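Local atomic coordinates of YohF (Salmonella typhimurium, PDB entry 6WON), a protein that probably acts as an NAD(P)-dependent oxidoreductase of the short-chain dehydrogenase/reductase family, with acetoin as its likely substrate. Residues P206-I219 with V241-N253. Residues are numbered along the deposited sequence; the frame is centred on the assembly and turned at random.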
loop_
_atom_site.group_PDB
_atom_site.type_symbol
_atom_site.label_atom_id
_atom_site.label_comp_id
_atom_site.label_asym_id
_atom_site.label_seq_id
_atom_site.Cartn_x
_atom_site.Cartn_y
_atom_site.Cartn_z
ATOM N N PRO B 206 -23.332 -1.230 -10.527
ATOM C CA PRO B 206 -23.625 -1.243 -9.080
ATOM C C PRO B 206 -22.487 -1.754 -8.203
ATOM O O PRO B 206 -22.463 -1.436 -7.005
ATOM C CB PRO B 206 -24.850 -2.160 -8.981
ATOM C CG PRO B 206 -25.439 -2.165 -10.351
ATOM C CD PRO B 206 -24.295 -2.033 -11.296
ATOM N N SER B 207 -21.547 -2.536 -8.742
ATOM C CA SER B 207 -20.461 -3.062 -7.920
ATOM C C SER B 207 -19.410 -2.009 -7.565
ATOM O O SER B 207 -18.594 -2.249 -6.665
ATOM C CB SER B 207 -19.796 -4.252 -8.627
ATOM O OG SER B 207 -19.202 -3.854 -9.864
ATOM N N ILE B 208 -19.409 -0.865 -8.242
ATOM C CA ILE B 208 -18.448 0.213 -8.017
ATOM C C ILE B 208 -19.125 1.275 -7.164
ATOM O O ILE B 208 -20.291 1.605 -7.426
ATOM C CB ILE B 208 -17.965 0.813 -9.345
ATOM C CG1 ILE B 208 -17.515 -0.306 -10.298
ATOM C CG2 ILE B 208 -16.880 1.878 -9.098
ATOM C CD1 ILE B 208 -17.224 0.174 -11.711
ATOM N N PRO B 209 -18.456 1.825 -6.141
ATOM C CA PRO B 209 -19.151 2.771 -5.239
ATOM C C PRO B 209 -19.855 3.907 -5.969
ATOM O O PRO B 209 -21.025 4.186 -5.682
ATOM C CB PRO B 209 -18.019 3.263 -4.327
ATOM C CG PRO B 209 -17.081 2.079 -4.256
ATOM C CD PRO B 209 -17.119 1.449 -5.633
ATOM N N ILE B 210 -19.192 4.538 -6.944
ATOM C CA ILE B 210 -19.823 5.602 -7.720
ATOM C C ILE B 210 -20.908 5.085 -8.657
ATOM O O ILE B 210 -21.670 5.883 -9.217
ATOM C CB ILE B 210 -18.744 6.383 -8.499
ATOM C CG1 ILE B 210 -19.251 7.781 -8.868
ATOM C CG2 ILE B 210 -18.288 5.588 -9.717
ATOM C CD1 ILE B 210 -18.155 8.746 -9.225
ATOM N N ALA B 211 -21.001 3.768 -8.832
ATOM C CA ALA B 211 -22.106 3.099 -9.520
ATOM C C ALA B 211 -22.120 3.349 -11.027
ATOM O O ALA B 211 -23.153 3.148 -11.678
ATOM C CB ALA B 211 -23.468 3.478 -8.911
ATOM N N ARG B 212 -20.997 3.743 -11.616
ATOM C CA ARG B 212 -20.930 3.937 -13.058
ATOM C C ARG B 212 -19.485 3.764 -13.497
ATOM O O ARG B 212 -18.564 3.906 -12.682
ATOM C CB ARG B 212 -21.454 5.327 -13.463
ATOM C CG ARG B 212 -20.591 6.490 -12.960
ATOM C CD ARG B 212 -20.899 7.786 -13.706
ATOM N NE ARG B 212 -20.229 8.962 -13.141
ATOM C CZ ARG B 212 -18.995 9.351 -13.467
ATOM N NH1 ARG B 212 -18.281 8.645 -14.336
ATOM N NH2 ARG B 212 -18.474 10.451 -12.928
ATOM N N PRO B 213 -19.248 3.443 -14.767
ATOM C CA PRO B 213 -17.881 3.502 -15.281
ATOM C C PRO B 213 -17.444 4.953 -15.402
ATOM O O PRO B 213 -18.248 5.886 -15.319
ATOM C CB PRO B 213 -17.975 2.808 -16.642
ATOM C CG PRO B 213 -19.373 3.019 -17.066
ATOM C CD PRO B 213 -20.216 3.086 -15.821
ATOM N N GLY B 214 -16.138 5.134 -15.552
ATOM C CA GLY B 214 -15.605 6.450 -15.819
ATOM C C GLY B 214 -15.665 6.800 -17.290
ATOM O O GLY B 214 -15.832 5.940 -18.154
ATOM N N SER B 215 -15.567 8.097 -17.568
ATOM C CA SER B 215 -15.382 8.583 -18.928
ATOM C C SER B 215 -13.893 8.650 -19.245
ATOM O O SER B 215 -13.048 8.662 -18.348
ATOM C CB SER B 215 -16.010 9.967 -19.101
ATOM O OG SER B 215 -15.230 10.937 -18.409
ATOM N N THR B 216 -13.571 8.703 -20.540
ATOM C CA THR B 216 -12.166 8.888 -20.906
ATOM C C THR B 216 -11.667 10.276 -20.518
ATOM O O THR B 216 -10.501 10.429 -20.143
ATOM C CB THR B 216 -11.956 8.643 -22.406
ATOM O OG1 THR B 216 -12.787 9.534 -23.154
ATOM C CG2 THR B 216 -12.300 7.199 -22.774
ATOM N N HIS B 217 -12.530 11.291 -20.572
ATOM C CA HIS B 217 -12.138 12.613 -20.087
ATOM C C HIS B 217 -11.718 12.569 -18.617
ATOM O O HIS B 217 -10.780 13.264 -18.216
ATOM C CB HIS B 217 -13.270 13.618 -20.287
ATOM C CG HIS B 217 -12.971 14.963 -19.705
ATOM N ND1 HIS B 217 -12.024 15.812 -20.243
ATOM C CD2 HIS B 217 -13.460 15.593 -18.607
ATOM C CE1 HIS B 217 -11.959 16.915 -19.517
ATOM N NE2 HIS B 217 -12.820 16.807 -18.517
ATOM N N GLU B 218 -12.360 11.722 -17.806
ATOM C CA GLU B 218 -12.003 11.662 -16.389
ATOM C C GLU B 218 -10.616 11.063 -16.154
ATOM O O GLU B 218 -10.047 11.248 -15.067
ATOM C CB GLU B 218 -13.089 10.897 -15.600
ATOM C CG GLU B 218 -14.340 11.761 -15.359
ATOM C CD GLU B 218 -15.606 10.993 -14.935
ATOM O OE1 GLU B 218 -15.758 9.788 -15.251
ATOM O OE2 GLU B 218 -16.466 11.629 -14.286
ATOM N N ILE B 219 -10.046 10.358 -17.132
ATOM C CA ILE B 219 -8.626 10.003 -17.059
ATOM C C ILE B 219 -7.759 11.083 -17.690
ATOM O O ILE B 219 -6.740 11.495 -17.127
ATOM C CB ILE B 219 -8.368 8.640 -17.733
ATOM C CG1 ILE B 219 -9.261 7.558 -17.139
ATOM C CG2 ILE B 219 -6.900 8.263 -17.587
ATOM C CD1 ILE B 219 -9.086 7.413 -15.629
ATOM N N VAL B 241 -7.712 6.598 -10.389
ATOM C CA VAL B 241 -8.948 7.277 -10.783
ATOM C C VAL B 241 -9.959 6.165 -11.032
ATOM O O VAL B 241 -10.009 5.578 -12.115
ATOM C CB VAL B 241 -8.763 8.155 -12.025
ATOM C CG1 VAL B 241 -10.077 8.784 -12.446
ATOM C CG2 VAL B 241 -7.694 9.239 -11.779
ATOM N N ASP B 242 -10.770 5.842 -10.015
ATOM C CA ASP B 242 -11.512 4.592 -10.110
ATOM C C ASP B 242 -12.914 4.653 -9.512
ATOM O O ASP B 242 -13.497 3.596 -9.235
ATOM C CB ASP B 242 -10.712 3.483 -9.422
ATOM C CG ASP B 242 -10.641 3.660 -7.902
ATOM O OD1 ASP B 242 -11.033 4.729 -7.373
ATOM O OD2 ASP B 242 -10.180 2.718 -7.230
ATOM N N GLY B 243 -13.464 5.845 -9.295
ATOM C CA GLY B 243 -14.786 5.982 -8.698
ATOM C C GLY B 243 -14.979 5.217 -7.398
ATOM O O GLY B 243 -16.094 4.792 -7.071
ATOM N N GLY B 244 -13.890 5.017 -6.655
ATOM C CA GLY B 244 -13.944 4.300 -5.394
ATOM C C GLY B 244 -13.734 2.807 -5.497
ATOM O O GLY B 244 -13.944 2.103 -4.499
ATOM N N PHE B 245 -13.328 2.307 -6.672
ATOM C CA PHE B 245 -13.090 0.875 -6.867
ATOM C C PHE B 245 -12.269 0.270 -5.726
ATOM O O PHE B 245 -12.632 -0.773 -5.176
ATOM C CB PHE B 245 -12.395 0.669 -8.220
ATOM C CG PHE B 245 -12.200 -0.778 -8.620
ATOM C CD1 PHE B 245 -11.102 -1.503 -8.157
ATOM C CD2 PHE B 245 -13.076 -1.392 -9.507
ATOM C CE1 PHE B 245 -10.908 -2.833 -8.556
ATOM C CE2 PHE B 245 -12.883 -2.716 -9.914
ATOM C CZ PHE B 245 -11.803 -3.434 -9.435
ATOM N N MET B 246 -11.164 0.921 -5.353
ATOM C CA MET B 246 -10.278 0.386 -4.322
ATOM C C MET B 246 -10.915 0.392 -2.934
ATOM O O MET B 246 -10.429 -0.310 -2.041
ATOM C CB MET B 246 -8.975 1.194 -4.260
ATOM C CG MET B 246 -8.103 1.176 -5.516
ATOM S SD MET B 246 -7.631 -0.468 -6.085
ATOM C CE MET B 246 -6.423 -1.014 -4.878
ATOM N N LEU B 247 -11.974 1.175 -2.720
ATOM C CA LEU B 247 -12.653 1.172 -1.428
ATOM C C LEU B 247 -13.546 -0.044 -1.216
ATOM O O LEU B 247 -13.926 -0.326 -0.069
ATOM C CB LEU B 247 -13.503 2.435 -1.285
ATOM C CG LEU B 247 -12.746 3.750 -1.496
ATOM C CD1 LEU B 247 -13.707 4.918 -1.630
ATOM C CD2 LEU B 247 -11.773 3.975 -0.352
ATOM N N ALA B 248 -13.917 -0.753 -2.284
ATOM C CA ALA B 248 -14.949 -1.787 -2.208
ATOM C C ALA B 248 -14.316 -3.133 -1.856
ATOM O O ALA B 248 -13.548 -3.695 -2.641
ATOM C CB ALA B 248 -15.716 -1.858 -3.523
ATOM N N ASN B 249 -14.653 -3.655 -0.687
ATOM C CA ASN B 249 -14.134 -4.918 -0.180
ATOM C C ASN B 249 -15.334 -5.823 0.113
ATOM O O ASN B 249 -16.469 -5.423 -0.169
ATOM C CB ASN B 249 -13.255 -4.657 1.053
ATOM C CG ASN B 249 -13.944 -3.790 2.091
ATOM O OD1 ASN B 249 -15.021 -4.140 2.596
ATOM N ND2 ASN B 249 -13.323 -2.652 2.427
ATOM N N PRO B 250 -15.146 -7.051 0.618
ATOM C CA PRO B 250 -16.315 -7.903 0.915
ATOM C C PRO B 250 -17.404 -7.254 1.764
ATOM O O PRO B 250 -18.567 -7.670 1.671
ATOM C CB PRO B 250 -15.683 -9.094 1.647
ATOM C CG PRO B 250 -14.355 -9.240 0.974
ATOM C CD PRO B 250 -13.898 -7.848 0.610
ATOM N N GLN B 251 -17.071 -6.269 2.604
ATOM C CA GLN B 251 -18.086 -5.653 3.449
ATOM C C GLN B 251 -18.906 -4.598 2.715
ATOM O O GLN B 251 -19.930 -4.152 3.247
ATOM C CB GLN B 251 -17.434 -5.048 4.695
ATOM C CG GLN B 251 -16.873 -6.089 5.662
ATOM C CD GLN B 251 -17.925 -6.632 6.612
ATOM O OE1 GLN B 251 -19.122 -6.429 6.413
ATOM N NE2 GLN B 251 -17.480 -7.315 7.665
ATOM N N PHE B 252 -18.483 -4.200 1.512
ATOM C CA PHE B 252 -19.286 -3.322 0.669
ATOM C C PHE B 252 -20.651 -3.925 0.352
ATOM O O PHE B 252 -21.564 -3.197 -0.053
ATOM C CB PHE B 252 -18.521 -3.020 -0.622
ATOM C CG PHE B 252 -19.208 -2.039 -1.533
ATOM C CD1 PHE B 252 -19.277 -0.692 -1.201
ATOM C CD2 PHE B 252 -19.775 -2.462 -2.729
ATOM C CE1 PHE B 252 -19.914 0.219 -2.040
ATOM C CE2 PHE B 252 -20.405 -1.559 -3.578
ATOM C CZ PHE B 252 -20.478 -0.215 -3.230
ATOM N N ASN B 253 -20.811 -5.233 0.542
ATOM C CA ASN B 253 -22.087 -5.893 0.316
ATOM C C ASN B 253 -23.088 -5.511 1.405
ATOM O O ASN B 253 -22.726 -5.026 2.481
ATOM C CB ASN B 253 -21.917 -7.416 0.297
ATOM C CG ASN B 253 -20.896 -7.898 -0.737
ATOM O OD1 ASN B 253 -20.385 -7.096 -1.519
ATOM N ND2 ASN B 253 -20.587 -9.193 -0.736
#
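G243 O takes the one hydrogen bond between 206-219 and 241-253, from I210 N (3.1 Å) in the carbonyl plane, while carbons of I208, P209 and I210 gather round the same oxygen. P209 is the second residue of a type I turn from I208 to A211, where a phi near -60° is needed and a proline ring fixes it. The partner loop is a type I' turn from D242 to F245, whose two middle residues are both glycine. Their positive phi suits glycine, and G243 CA lies 3.7 Å from I210 CG2, leaving little room between the loops. D242 braces this turn from within, OD1 taking G244 N in an Asx turn and OD2 taking M246 N at 2.8 Å.

Further along, the puckered ring of P209 has CG 3.1 Å from G244 O on one side and F252 on the other. F252 reaches back to 206-219 because chi1 of -176° turns CG away from the backbone N, bringing CE1 to 4.0 Å from P209 CG; P206 O sits at the ring's edge. At the other end, I219 CD1 slides past V241 CG1 at 3.6 Å, joining helix 216-226 to the last strand.

One residue earlier, E218 OE1 accepts from R212 NH1 on its syn lone pair (2.9 Å) and from S215 N on the anti side, 30° out of the carboxylate plane. R212 NH2 meets OE2, which also bonds S232 of the second subunit. S215 OG caps E218 N, completing a capping box. Mostly loop against loop, the contact lies around the C-terminal end of strand 238-241, at the C-terminal edge of the seven-stranded Rossmann-type sheet of an SDR subunit, within its tetramer.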